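GTP pyrophosphokinase (Streptococcus pneumoniae, PDB 2BE3) probably transfers pyrophosphate from ATP to the ribose 3'-hydroxyl of GTP, as RelA/SpoT-family synthetases do in making the alarmone (p)ppGpp. Local coordinates at residues A[105-110]-A[120-125]; A[78-83]-A[142-147]; A[14-19]-A[47-52]; A[37-42]-A[82-87]. One frame throughout, in Å; residues are numbered along the deposited sequence.

Contact 1: A[105-110]-A[120-125]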
loop_
_atom_site.group_PDB
_atom_site.type_symbol
_atom_site.label_atom_id
_atom_site.label_comp_id
_atom_site.label_asym_id
_atom_site.label_seq_id
_atom_site.Cartn_x
_atom_site.Cartn_y
_atom_site.Cartn_z
ATOM N N ILE A 105 -6.008 -2.757 -18.553
ATOM C CA ILE A 105 -6.925 -3.413 -19.470
ATOM C C ILE A 105 -7.601 -2.474 -20.480
ATOM O O ILE A 105 -8.086 -2.922 -21.477
ATOM C CB ILE A 105 -7.943 -4.348 -18.742
ATOM C CG1 ILE A 105 -8.841 -3.533 -17.851
ATOM C CG2 ILE A 105 -7.201 -5.422 -17.898
ATOM C CD1 ILE A 105 -10.199 -4.029 -17.875
ATOM N N GLN A 106 -7.632 -1.173 -20.231
ATOM C CA GLN A 106 -8.244 -0.258 -21.181
ATOM C C GLN A 106 -7.751 1.154 -20.939
ATOM O O GLN A 106 -7.589 1.575 -19.816
ATOM C CB GLN A 106 -9.768 -0.310 -21.069
ATOM C CG GLN A 106 -10.449 0.772 -21.828
ATOM C CD GLN A 106 -11.938 0.564 -21.962
ATOM O OE1 GLN A 106 -12.628 0.197 -21.008
ATOM N NE2 GLN A 106 -12.451 0.816 -23.161
ATOM N N GLU A 107 -7.519 1.884 -22.009
ATOM C CA GLU A 107 -7.161 3.291 -21.917
ATOM C C GLU A 107 -8.139 4.127 -22.720
ATOM O O GLU A 107 -8.568 3.722 -23.779
ATOM C CB GLU A 107 -5.747 3.491 -22.438
ATOM C CG GLU A 107 -4.705 3.136 -21.440
ATOM C CD GLU A 107 -3.335 3.117 -22.046
ATOM O OE1 GLU A 107 -2.898 4.156 -22.593
ATOM O OE2 GLU A 107 -2.672 2.068 -21.975
ATOM N N ARG A 108 -8.496 5.302 -22.217
ATOM C CA ARG A 108 -9.372 6.183 -22.958
ATOM C C ARG A 108 -8.841 7.602 -22.957
ATOM O O ARG A 108 -8.718 8.246 -21.901
ATOM C CB ARG A 108 -10.742 6.224 -22.321
ATOM C CG ARG A 108 -11.500 4.965 -22.366
ATOM C CD ARG A 108 -12.938 5.373 -22.345
ATOM N NE ARG A 108 -13.835 4.280 -22.014
ATOM C CZ ARG A 108 -14.203 4.005 -20.767
ATOM N NH1 ARG A 108 -13.739 4.765 -19.761
ATOM N NH2 ARG A 108 -15.029 2.977 -20.535
ATOM N N ASP A 109 -8.594 8.093 -24.160
ATOM C CA ASP A 109 -7.939 9.338 -24.362
ATOM C C ASP A 109 -8.932 10.438 -24.720
ATOM O O ASP A 109 -9.216 10.667 -25.903
ATOM C CB ASP A 109 -6.878 9.176 -25.464
ATOM C CG ASP A 109 -6.003 10.400 -25.599
ATOM O OD1 ASP A 109 -6.171 11.346 -24.804
ATOM O OD2 ASP A 109 -5.157 10.435 -26.499
ATOM N N TYR A 110 -9.436 11.129 -23.704
ATOM C CA TYR A 110 -10.348 12.255 -23.922
ATOM C C TYR A 110 -9.597 13.560 -23.914
ATOM O O TYR A 110 -10.176 14.593 -23.668
ATOM C CB TYR A 110 -11.456 12.313 -22.850
ATOM C CG TYR A 110 -12.326 11.104 -22.908
ATOM C CD1 TYR A 110 -13.110 10.849 -24.032
ATOM C CD2 TYR A 110 -12.341 10.195 -21.861
ATOM C CE1 TYR A 110 -13.897 9.714 -24.096
ATOM C CE2 TYR A 110 -13.120 9.066 -21.918
ATOM C CZ TYR A 110 -13.892 8.834 -23.026
ATOM O OH TYR A 110 -14.641 7.689 -23.082
ATOM N N ARG A 120 -11.945 17.066 -20.829
ATOM C CA ARG A 120 -10.630 16.512 -21.180
ATOM C C ARG A 120 -10.161 15.703 -19.984
ATOM O O ARG A 120 -10.222 16.196 -18.852
ATOM C CB ARG A 120 -9.595 17.625 -21.478
ATOM C CG ARG A 120 -9.755 18.369 -22.811
ATOM C CD ARG A 120 -8.702 19.446 -22.968
ATOM N NE ARG A 120 -8.781 20.398 -21.849
ATOM C CZ ARG A 120 -7.732 20.935 -21.228
ATOM N NH1 ARG A 120 -6.487 20.665 -21.612
ATOM N NH2 ARG A 120 -7.931 21.746 -20.221
ATOM N N SER A 121 -9.699 14.477 -20.233
ATOM C CA SER A 121 -9.124 13.618 -19.200
ATOM C C SER A 121 -8.519 12.395 -19.869
ATOM O O SER A 121 -8.734 12.160 -21.058
ATOM C CB SER A 121 -10.210 13.163 -18.233
ATOM O OG SER A 121 -9.645 12.627 -17.059
ATOM N N TYR A 122 -7.747 11.619 -19.124
ATOM C CA TYR A 122 -7.225 10.397 -19.689
ATOM C C TYR A 122 -7.504 9.300 -18.663
ATOM O O TYR A 122 -7.184 9.466 -17.494
ATOM C CB TYR A 122 -5.723 10.528 -19.976
ATOM C CG TYR A 122 -5.161 9.417 -20.854
ATOM C CD1 TYR A 122 -4.951 9.629 -22.222
ATOM C CD2 TYR A 122 -4.828 8.161 -20.317
ATOM C CE1 TYR A 122 -4.414 8.641 -23.015
ATOM C CE2 TYR A 122 -4.308 7.148 -21.120
ATOM C CZ TYR A 122 -4.102 7.403 -22.460
ATOM O OH TYR A 122 -3.587 6.443 -23.284
ATOM N N HIS A 123 -8.147 8.224 -19.100
ATOM C CA HIS A 123 -8.611 7.157 -18.212
ATOM C C HIS A 123 -7.756 5.927 -18.412
ATOM O O HIS A 123 -7.566 5.480 -19.529
ATOM C CB HIS A 123 -10.083 6.806 -18.482
ATOM C CG HIS A 123 -11.030 7.960 -18.289
ATOM N ND1 HIS A 123 -12.400 7.813 -18.316
ATOM C CD2 HIS A 123 -10.803 9.286 -18.109
ATOM C CE1 HIS A 123 -12.974 8.987 -18.122
ATOM N NE2 HIS A 123 -12.028 9.901 -18.004
ATOM N N VAL A 124 -7.187 5.414 -17.340
ATOM C CA VAL A 124 -6.617 4.105 -17.403
ATOM C C VAL A 124 -7.326 3.158 -16.440
ATOM O O VAL A 124 -7.383 3.421 -15.234
ATOM C CB VAL A 124 -5.036 4.089 -17.537
ATOM C CG1 VAL A 124 -4.424 5.440 -17.477
ATOM C CG2 VAL A 124 -4.320 2.963 -16.774
ATOM N N VAL A 125 -7.939 2.113 -17.007
ATOM C CA VAL A 125 -8.617 1.090 -16.216
ATOM C C VAL A 125 -7.683 -0.085 -15.984
ATOM O O VAL A 125 -7.070 -0.567 -16.922
ATOM C CB VAL A 125 -9.935 0.626 -16.874
ATOM C CG1 VAL A 125 -10.646 -0.407 -15.984
ATOM C CG2 VAL A 125 -10.863 1.855 -17.151
#

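Contact 2: A[78-83]-A[142-147]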
loop_
_atom_site.group_PDB
_atom_site.type_symbol
_atom_site.label_atom_id
_atom_site.label_comp_id
_atom_site.label_asym_id
_atom_site.label_seq_id
_atom_site.Cartn_x
_atom_site.Cartn_y
_atom_site.Cartn_z
ATOM N N GLY A 78 -11.538 4.614 -7.660
ATOM C CA GLY A 78 -11.211 5.703 -8.577
ATOM C C GLY A 78 -10.018 6.452 -8.023
ATOM O O GLY A 78 -9.994 6.775 -6.843
ATOM N N LEU A 79 -9.013 6.708 -8.863
ATOM C CA LEU A 79 -7.833 7.469 -8.487
ATOM C C LEU A 79 -7.741 8.598 -9.450
ATOM O O LEU A 79 -8.164 8.442 -10.603
ATOM C CB LEU A 79 -6.564 6.603 -8.544
ATOM C CG LEU A 79 -6.791 5.721 -7.315
ATOM C CD1 LEU A 79 -7.032 4.214 -7.577
ATOM C CD2 LEU A 79 -5.933 6.075 -6.119
ATOM N N ARG A 80 -7.218 9.737 -8.959
ATOM C CA ARG A 80 -7.010 10.936 -9.755
ATOM C C ARG A 80 -5.570 11.377 -9.615
ATOM O O ARG A 80 -5.073 11.660 -8.507
ATOM C CB ARG A 80 -7.934 12.062 -9.291
ATOM C CG ARG A 80 -9.403 11.715 -9.327
ATOM C CD ARG A 80 -9.902 11.790 -10.724
ATOM N NE ARG A 80 -11.113 10.995 -10.913
ATOM C CZ ARG A 80 -12.347 11.473 -10.754
ATOM N NH1 ARG A 80 -12.531 12.754 -10.379
ATOM N NH2 ARG A 80 -13.392 10.678 -10.965
ATOM N N VAL A 81 -4.888 11.413 -10.743
ATOM C CA VAL A 81 -3.509 11.830 -10.754
ATOM C C VAL A 81 -3.445 13.161 -11.456
ATOM O O VAL A 81 -3.850 13.256 -12.597
ATOM C CB VAL A 81 -2.624 10.747 -11.415
ATOM C CG1 VAL A 81 -1.157 11.236 -11.649
ATOM C CG2 VAL A 81 -2.680 9.480 -10.567
HETATM N N MSE A 82 -2.972 14.188 -10.749
HETATM C CA MSE A 82 -2.852 15.537 -11.279
HETATM C C MSE A 82 -1.435 15.791 -11.764
HETATM O O MSE A 82 -0.481 15.542 -11.044
HETATM C CB MSE A 82 -3.260 16.565 -10.208
HETATM C CG MSE A 82 -4.657 17.197 -10.447
HETATM SE SE MSE A 82 -6.169 15.864 -10.495
HETATM C CE MSE A 82 -5.963 15.163 -8.489
ATOM N N VAL A 83 -1.308 16.247 -13.002
ATOM C CA VAL A 83 -0.025 16.462 -13.645
ATOM C C VAL A 83 0.049 17.916 -14.066
ATOM O O VAL A 83 -0.984 18.590 -14.182
ATOM C CB VAL A 83 0.208 15.505 -14.891
ATOM C CG1 VAL A 83 0.165 14.014 -14.478
ATOM C CG2 VAL A 83 -0.805 15.775 -16.001
ATOM N N GLU A 142 -10.112 2.541 -11.693
ATOM C CA GLU A 142 -9.941 3.501 -12.756
ATOM C C GLU A 142 -8.998 4.619 -12.293
ATOM O O GLU A 142 -9.284 5.292 -11.293
ATOM C CB GLU A 142 -11.287 4.050 -13.154
ATOM C CG GLU A 142 -11.291 4.964 -14.362
ATOM C CD GLU A 142 -12.401 5.996 -14.261
ATOM O OE1 GLU A 142 -12.401 6.812 -13.271
ATOM O OE2 GLU A 142 -13.279 5.970 -15.159
ATOM N N ILE A 143 -7.843 4.753 -12.954
ATOM C CA ILE A 143 -6.941 5.864 -12.696
ATOM C C ILE A 143 -7.119 6.921 -13.787
ATOM O O ILE A 143 -6.886 6.651 -14.973
ATOM C CB ILE A 143 -5.466 5.429 -12.633
ATOM C CG1 ILE A 143 -5.276 4.284 -11.609
ATOM C CG2 ILE A 143 -4.563 6.664 -12.330
ATOM C CD1 ILE A 143 -3.945 3.567 -11.725
ATOM N N GLN A 144 -7.566 8.111 -13.395
ATOM C CA GLN A 144 -7.648 9.228 -14.321
ATOM C C GLN A 144 -6.448 10.167 -14.197
ATOM O O GLN A 144 -5.930 10.405 -13.094
ATOM C CB GLN A 144 -8.932 9.984 -14.082
ATOM C CG GLN A 144 -10.125 9.261 -14.662
ATOM C CD GLN A 144 -11.306 10.159 -14.749
ATOM O OE1 GLN A 144 -11.200 11.278 -15.231
ATOM N NE2 GLN A 144 -12.438 9.700 -14.259
ATOM N N ILE A 145 -5.981 10.686 -15.321
ATOM C CA ILE A 145 -4.836 11.561 -15.282
ATOM C C ILE A 145 -5.256 12.886 -15.868
ATOM O O ILE A 145 -5.785 12.936 -16.962
ATOM C CB ILE A 145 -3.602 10.957 -16.038
ATOM C CG1 ILE A 145 -3.213 9.621 -15.422
ATOM C CG2 ILE A 145 -2.374 11.855 -15.849
ATOM C CD1 ILE A 145 -2.766 8.669 -16.393
ATOM N N ARG A 146 -4.998 13.966 -15.153
ATOM C CA ARG A 146 -5.531 15.248 -15.544
ATOM C C ARG A 146 -4.534 16.356 -15.271
ATOM O O ARG A 146 -3.756 16.244 -14.323
ATOM C CB ARG A 146 -6.750 15.538 -14.662
ATOM C CG ARG A 146 -7.927 14.705 -14.974
ATOM C CD ARG A 146 -9.001 14.959 -13.972
ATOM N NE ARG A 146 -10.152 14.152 -14.362
ATOM C CZ ARG A 146 -11.351 14.229 -13.799
ATOM N NH1 ARG A 146 -11.594 15.104 -12.827
ATOM N NH2 ARG A 146 -12.310 13.437 -14.239
ATOM N N THR A 147 -4.607 17.453 -16.030
ATOM C CA THR A 147 -3.955 18.659 -15.585
ATOM C C THR A 147 -4.849 19.339 -14.539
ATOM O O THR A 147 -6.033 18.974 -14.345
ATOM C CB THR A 147 -3.630 19.644 -16.730
ATOM O OG1 THR A 147 -4.832 20.011 -17.426
ATOM C CG2 THR A 147 -2.609 19.040 -17.693
HETATM O O HOH W 1 -10.953 8.040 -11.343
HETATM O O HOH W 2 -14.550 14.876 -11.981
#

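Contact 3: A[14-19]-A[47-52]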
loop_
_atom_site.group_PDB
_atom_site.type_symbol
_atom_site.label_atom_id
_atom_site.label_comp_id
_atom_site.label_asym_id
_atom_site.label_seq_id
_atom_site.Cartn_x
_atom_site.Cartn_y
_atom_site.Cartn_z
ATOM N N PRO A 14 -12.497 -4.638 -0.302
ATOM C CA PRO A 14 -11.365 -4.720 -1.239
ATOM C C PRO A 14 -11.094 -3.403 -1.979
ATOM O O PRO A 14 -9.937 -3.049 -2.161
ATOM C CB PRO A 14 -11.776 -5.828 -2.219
ATOM C CG PRO A 14 -12.816 -6.596 -1.507
ATOM C CD PRO A 14 -13.461 -5.739 -0.474
ATOM N N TYR A 15 -12.155 -2.696 -2.376
ATOM C CA TYR A 15 -12.054 -1.391 -3.030
ATOM C C TYR A 15 -11.504 -0.296 -2.106
ATOM O O TYR A 15 -10.617 0.437 -2.500
ATOM C CB TYR A 15 -13.424 -0.989 -3.612
ATOM C CG TYR A 15 -13.927 -1.982 -4.630
ATOM C CD1 TYR A 15 -13.557 -1.870 -5.970
ATOM C CD2 TYR A 15 -14.735 -3.050 -4.257
ATOM C CE1 TYR A 15 -13.990 -2.770 -6.911
ATOM C CE2 TYR A 15 -15.176 -3.965 -5.195
ATOM C CZ TYR A 15 -14.806 -3.820 -6.522
ATOM O OH TYR A 15 -15.225 -4.737 -7.464
ATOM N N ILE A 16 -12.011 -0.190 -0.883
ATOM C CA ILE A 16 -11.425 0.694 0.115
ATOM C C ILE A 16 -9.918 0.361 0.299
ATOM O O ILE A 16 -9.059 1.247 0.252
ATOM C CB ILE A 16 -12.213 0.596 1.478
ATOM C CG1 ILE A 16 -13.652 1.092 1.310
ATOM C CG2 ILE A 16 -11.548 1.383 2.620
ATOM C CD1 ILE A 16 -14.601 0.722 2.476
ATOM N N GLN A 17 -9.607 -0.918 0.489
ATOM C CA GLN A 17 -8.227 -1.371 0.577
ATOM C C GLN A 17 -7.379 -0.978 -0.651
ATOM O O GLN A 17 -6.292 -0.407 -0.478
ATOM C CB GLN A 17 -8.176 -2.884 0.783
ATOM C CG GLN A 17 -6.831 -3.360 1.206
ATOM C CD GLN A 17 -6.739 -4.851 1.273
ATOM O OE1 GLN A 17 -7.747 -5.545 1.362
ATOM N NE2 GLN A 17 -5.524 -5.366 1.198
ATOM N N ALA A 18 -7.875 -1.287 -1.857
ATOM C CA ALA A 18 -7.218 -0.938 -3.135
ATOM C C ALA A 18 -6.965 0.553 -3.370
ATOM O O ALA A 18 -5.881 0.914 -3.825
ATOM C CB ALA A 18 -7.975 -1.539 -4.338
ATOM N N VAL A 19 -7.973 1.399 -3.110
ATOM C CA VAL A 19 -7.810 2.867 -3.122
ATOM C C VAL A 19 -6.699 3.356 -2.167
ATOM O O VAL A 19 -5.860 4.191 -2.546
ATOM C CB VAL A 19 -9.134 3.632 -2.795
ATOM C CG1 VAL A 19 -8.849 5.129 -2.658
ATOM C CG2 VAL A 19 -10.149 3.398 -3.915
ATOM N N GLY A 47 -8.030 9.865 -4.350
ATOM C CA GLY A 47 -8.840 8.703 -4.614
ATOM C C GLY A 47 -10.081 8.586 -3.756
ATOM O O GLY A 47 -10.168 9.188 -2.690
ATOM N N ARG A 48 -11.035 7.790 -4.225
ATOM C CA ARG A 48 -12.300 7.572 -3.533
ATOM C C ARG A 48 -12.903 6.215 -3.934
ATOM O O ARG A 48 -12.755 5.796 -5.037
ATOM C CB ARG A 48 -13.288 8.693 -3.892
ATOM C CG ARG A 48 -13.506 8.851 -5.412
ATOM C CD ARG A 48 -14.893 8.483 -5.711
ATOM N NE ARG A 48 -15.240 8.240 -7.123
ATOM C CZ ARG A 48 -15.088 7.093 -7.808
ATOM N NH1 ARG A 48 -14.479 6.019 -7.279
ATOM N NH2 ARG A 48 -15.540 7.049 -9.054
ATOM N N VAL A 49 -13.599 5.561 -3.025
ATOM C CA VAL A 49 -14.534 4.508 -3.389
ATOM C C VAL A 49 -15.883 5.124 -3.718
ATOM O O VAL A 49 -16.365 5.960 -2.994
ATOM C CB VAL A 49 -14.702 3.482 -2.260
ATOM C CG1 VAL A 49 -15.716 2.434 -2.666
ATOM C CG2 VAL A 49 -13.356 2.853 -1.968
ATOM N N LYS A 50 -16.488 4.700 -4.820
ATOM C CA LYS A 50 -17.735 5.270 -5.259
ATOM C C LYS A 50 -18.751 5.047 -4.151
ATOM O O LYS A 50 -18.764 3.974 -3.555
ATOM C CB LYS A 50 -18.142 4.542 -6.505
ATOM C CG LYS A 50 -18.892 5.332 -7.510
ATOM C CD LYS A 50 -19.085 4.442 -8.697
ATOM C CE LYS A 50 -19.889 5.166 -9.740
ATOM N NZ LYS A 50 -19.106 6.333 -10.233
ATOM N N PRO A 51 -19.556 6.076 -3.804
ATOM C CA PRO A 51 -20.601 5.841 -2.815
ATOM C C PRO A 51 -21.657 4.887 -3.340
ATOM O O PRO A 51 -21.960 4.904 -4.532
ATOM C CB PRO A 51 -21.235 7.221 -2.639
ATOM C CG PRO A 51 -20.316 8.168 -3.256
ATOM C CD PRO A 51 -19.523 7.477 -4.263
ATOM N N ILE A 52 -22.211 4.080 -2.439
ATOM C CA ILE A 52 -23.241 3.079 -2.720
ATOM C C ILE A 52 -24.398 3.600 -3.576
ATOM O O ILE A 52 -24.873 2.879 -4.478
ATOM C CB ILE A 52 -23.814 2.477 -1.390
ATOM C CG1 ILE A 52 -22.728 1.701 -0.638
ATOM C CG2 ILE A 52 -25.026 1.581 -1.638
ATOM C CD1 ILE A 52 -23.058 1.494 0.835
#

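Contact 4: A[37-42]-A[82-87]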
loop_
_atom_site.group_PDB
_atom_site.type_symbol
_atom_site.label_atom_id
_atom_site.label_comp_id
_atom_site.label_asym_id
_atom_site.label_seq_id
_atom_site.Cartn_x
_atom_site.Cartn_y
_atom_site.Cartn_z
ATOM N N ASN A 37 16.312 13.681 -6.997
ATOM C CA ASN A 37 16.471 15.083 -7.381
ATOM C C ASN A 37 15.884 15.467 -8.748
ATOM O O ASN A 37 16.395 16.346 -9.442
ATOM C CB ASN A 37 17.938 15.474 -7.261
ATOM C CG ASN A 37 18.461 15.278 -5.846
ATOM O OD1 ASN A 37 18.134 16.065 -4.940
ATOM N ND2 ASN A 37 19.254 14.212 -5.635
ATOM N N LYS A 38 14.809 14.798 -9.125
ATOM C CA LYS A 38 14.088 15.094 -10.347
ATOM C C LYS A 38 12.772 15.718 -9.955
ATOM O O LYS A 38 12.283 15.527 -8.846
ATOM C CB LYS A 38 13.811 13.831 -11.150
ATOM C CG LYS A 38 15.014 13.052 -11.474
ATOM C CD LYS A 38 14.695 12.131 -12.617
ATOM C CE LYS A 38 15.702 10.996 -12.713
ATOM N NZ LYS A 38 17.068 11.504 -13.038
ATOM N N HIS A 39 12.226 16.506 -10.867
ATOM C CA HIS A 39 10.906 17.069 -10.718
ATOM C C HIS A 39 9.867 15.979 -11.073
ATOM O O HIS A 39 10.055 15.212 -11.999
ATOM C CB HIS A 39 10.785 18.317 -11.596
ATOM C CG HIS A 39 9.415 18.892 -11.623
ATOM N ND1 HIS A 39 9.029 19.931 -10.803
ATOM C CD2 HIS A 39 8.323 18.544 -12.341
ATOM C CE1 HIS A 39 7.761 20.216 -11.034
ATOM N NE2 HIS A 39 7.309 19.388 -11.963
ATOM N N SER A 40 8.793 15.915 -10.294
ATOM C CA SER A 40 7.740 14.929 -10.487
ATOM C C SER A 40 6.657 15.417 -11.462
ATOM O O SER A 40 6.077 16.481 -11.250
ATOM C CB SER A 40 7.103 14.585 -9.145
ATOM O OG SER A 40 6.069 13.638 -9.342
ATOM N N PRO A 41 6.370 14.633 -12.522
ATOM C CA PRO A 41 5.194 14.941 -13.379
ATOM C C PRO A 41 3.897 15.008 -12.547
ATOM O O PRO A 41 3.078 15.938 -12.730
ATOM C CB PRO A 41 5.128 13.781 -14.367
ATOM C CG PRO A 41 6.141 12.755 -13.892
ATOM C CD PRO A 41 7.092 13.422 -12.954
ATOM N N ILE A 42 3.772 14.069 -11.606
ATOM C CA ILE A 42 2.659 13.996 -10.678
ATOM C C ILE A 42 2.759 15.029 -9.589
ATOM O O ILE A 42 3.727 15.006 -8.845
ATOM C CB ILE A 42 2.622 12.591 -10.019
ATOM C CG1 ILE A 42 2.498 11.516 -11.119
ATOM C CG2 ILE A 42 1.544 12.530 -8.908
ATOM C CD1 ILE A 42 2.557 10.095 -10.647
HETATM N N MSE A 82 -2.972 14.188 -10.749
HETATM C CA MSE A 82 -2.852 15.537 -11.279
HETATM C C MSE A 82 -1.435 15.791 -11.764
HETATM O O MSE A 82 -0.481 15.542 -11.044
HETATM C CB MSE A 82 -3.260 16.565 -10.208
HETATM C CG MSE A 82 -4.657 17.197 -10.447
HETATM SE SE MSE A 82 -6.169 15.864 -10.495
HETATM C CE MSE A 82 -5.963 15.163 -8.489
ATOM N N VAL A 83 -1.308 16.247 -13.002
ATOM C CA VAL A 83 -0.025 16.462 -13.645
ATOM C C VAL A 83 0.049 17.916 -14.066
ATOM O O VAL A 83 -0.984 18.590 -14.182
ATOM C CB VAL A 83 0.208 15.505 -14.891
ATOM C CG1 VAL A 83 0.165 14.014 -14.478
ATOM C CG2 VAL A 83 -0.805 15.775 -16.001
ATOM N N GLN A 84 1.267 18.407 -14.283
ATOM C CA GLN A 84 1.477 19.771 -14.688
ATOM C C GLN A 84 1.046 20.000 -16.140
ATOM O O GLN A 84 0.261 20.924 -16.430
ATOM C CB GLN A 84 2.953 20.076 -14.533
ATOM C CG GLN A 84 3.299 21.507 -14.374
ATOM C CD GLN A 84 4.715 21.707 -13.885
ATOM O OE1 GLN A 84 5.645 20.961 -14.249
ATOM N NE2 GLN A 84 4.900 22.748 -13.067
ATOM N N PHE A 85 1.539 19.163 -17.057
ATOM C CA PHE A 85 1.335 19.392 -18.485
ATOM C C PHE A 85 0.522 18.289 -19.143
ATOM O O PHE A 85 0.628 17.118 -18.767
ATOM C CB PHE A 85 2.684 19.462 -19.190
ATOM C CG PHE A 85 3.544 20.623 -18.767
ATOM C CD1 PHE A 85 3.293 21.899 -19.253
ATOM C CD2 PHE A 85 4.629 20.429 -17.922
ATOM C CE1 PHE A 85 4.078 22.959 -18.887
ATOM C CE2 PHE A 85 5.435 21.504 -17.564
ATOM C CZ PHE A 85 5.150 22.769 -18.038
ATOM N N VAL A 86 -0.253 18.657 -20.157
ATOM C CA VAL A 86 -0.888 17.669 -21.051
ATOM C C VAL A 86 0.109 16.575 -21.500
ATOM O O VAL A 86 -0.206 15.389 -21.493
ATOM C CB VAL A 86 -1.488 18.357 -22.332
ATOM C CG1 VAL A 86 -2.013 17.309 -23.358
ATOM C CG2 VAL A 86 -2.558 19.313 -21.968
ATOM N N ASP A 87 1.306 16.989 -21.912
ATOM C CA ASP A 87 2.301 16.055 -22.409
ATOM C C ASP A 87 2.918 15.222 -21.266
ATOM O O ASP A 87 3.681 14.315 -21.515
ATOM C CB ASP A 87 3.379 16.834 -23.147
ATOM C CG ASP A 87 2.942 17.301 -24.546
ATOM O OD1 ASP A 87 1.798 17.094 -25.006
ATOM O OD2 ASP A 87 3.786 17.894 -25.231
#

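Contact 1: A[105-110]-A[120-125]
The phenol ring of Tyr122 has the carbonyl oxygen of Arg108 over one face, while its rim meets two carboxylates: OD1 of Asp109 lies 3.3 Å from CD1, and OE1 of Glu107 receives the hydroxyl hydrogen. That last bond, Tyr122 OH to Glu107 OE1, is modelled at 2.5 Å, a doubtful length. Glu107 reaches the hydroxyl because its chain is extended beyond CG, which stands anti to the carbonyl carbon (chi1 -80°); OE2 is hydrogen-bonded to His97 NE2, and Asp109 OD2 to Thr112 OG1. On the other face of the sheet, the His123 ring takes the edge of Tyr110 on one face in a T-shaped pair, with centroids 5.1 Å apart and planes at 70°. At its rim, ND1 is 3.6 Å from Arg108 NH1, and NE2 is hydrogen-bonded to Tyr119 OH. Between these two layers the backbones run antiparallel: Arg108 N to His123 O (2.8 Å) and His123 N to Arg108 O (2.9 Å) form a hydrogen-bonded pair. Toward the start of segment 105-110 lies a classic beta bulge, where Ile105 and Gln106 both face Val125; Ile105 N gives the stronger bond to Val125 O (2.9 Å), that from Gln106 N is weak. Strand 102-109 is outermost at this edge of the sheet within the chain. Helix 89-97 packs on Glu107 and Tyr122 through Val93, and strand 137-147 borders strand 122-130.

Contact 2: A[78-83]-A[142-147]
Leu79 and Val81 exchange backbone hydrogen bonds with Glu142, Gln144 and Arg146 in parallel register; Val81 N to Gln144 O (2.8 Å) is representative. Apolar contacts fill one face: Val81 CG2 meets Ile143 CG2 at 3.8 Å, and Val83 CG1 meets Ile145 CG2 at 3.6 Å. The other face is largely polar, with Met82 (selenomethionine) beside Arg146. There Arg80, bent at chi2 (-78°), overlaps Arg146 in an offset way: guanidinium planes are 32° apart, Arg80 CD lies over the centre of the Arg146 group, and Arg80 NH1 is 3.5 Å from Arg146 NH1. Water 2 bridges this like-charge pair, weakly on the Arg80 side, and Arg146 NH2 donates to Gln144 OE1 (2.6 Å). Gln144 NE2 donates to Glu142 OE1 from above the carboxylate plane. Water 1 accepts from Arg80 NE and lies 2.7 Å from Glu142 OE1. Helices 6-35 and 89-97 cover the apolar face and helix 148-164 reaches Met82 and Arg146, consistent with the central sheet of a RelA/SpoT nucleotidyltransferase-type domain.

Contact 3: A[14-19]-A[47-52]
Val49 presses its CG2 methyl onto the turn of helix at Tyr15 and Ile16. The methyl is 3.5 Å from Ile16 N and 3.7 Å from Ile16 CG1, the two side chains crossing at about a right angle, and it also lies 3.8 Å from Val19 CG2. CG2 stands anti to the carbonyl carbon of Val49 (chi1 178° for CG1), directed into the helix. One turn further on, Val19 drops both methyls onto the strand backbone: CG1 is 3.8 Å from Gly47 C, where no side chain intervenes, and CG2 is 3.7 Å from Arg48 O. The local helix and strand axes run antiparallel, 8.0 Å apart. Further out, Ile76 packs on both Tyr15 and Val49, and Leu12 adds to the cover of Val49. Arg48 points away and forms a salt bridge with Asp75, while Ile16 also packs on Lys35 of the second subunit. Aliphatic carbons and backbone carry the contact, so apolar packing, with no polar pairing between the two segments, accounts for the fit.

Contact 4: A[37-42]-A[82-87]
His39 and Gln84 each set CG anti to the backbone N (chi1 174° and -157°), which swings their side chains toward one another. The tip of the imidazole meets the end of the Gln84 amide; the chains cross at about a right angle, yet their planes are nearly parallel, 7° apart. Beside this pair, the remaining contacts are backbone ones. Pro41 O accepts a weak hydrogen bond from Gln84 N at 3.4 Å and a CA-H...O contact from Val83 CA at 3.3 Å. In the other direction Ile42 CA approaches Met82 O at 3.5 Å. Ile42 and Val83 therefore form an antiparallel non-hydrogen-bonded pair, with CA atoms 4.7 Å apart. Ser40 OG donates within the segment to Ile42 O (2.8 Å). Asn37 takes a positive phi as the C-prime residue of a Schellman motif that ends helix 6-35, and Ile29 of that helix packs on Ile42. Next to His39, Gln201 of helix 194-203 touches the ring. The arrangement is the start of an antiparallel beta pairing, where the chain leaves a helix through a short loop and enters an outer strand of a mixed sheet, here strand 42-49 beside strand 77-83.

How the contacts relate
All four contacts reach one mixed sheet. Contact 2, its centre about 3 Å from the centre of the chain and almost wholly buried, is its parallel core; contact 1 joins the next two strands outward and is partly exposed. They meet through Val124 O and Ile143 N, and Ser121 OG reaches Gln144 OE1. Contacts 3 and 4 lie toward the two ends of strand 42-49, about 25 Å apart between centres: the former is partly buried helix-to-strand packing by aliphatic groups, the latter a loop entering the sheet, buried though about 15 Å from the chain centre to its own, weakly bonded, and sharing Met82 and Val83 with contact 2. A regular parallel ladder marks contact 2, an antiparallel one with a bulge contact 1.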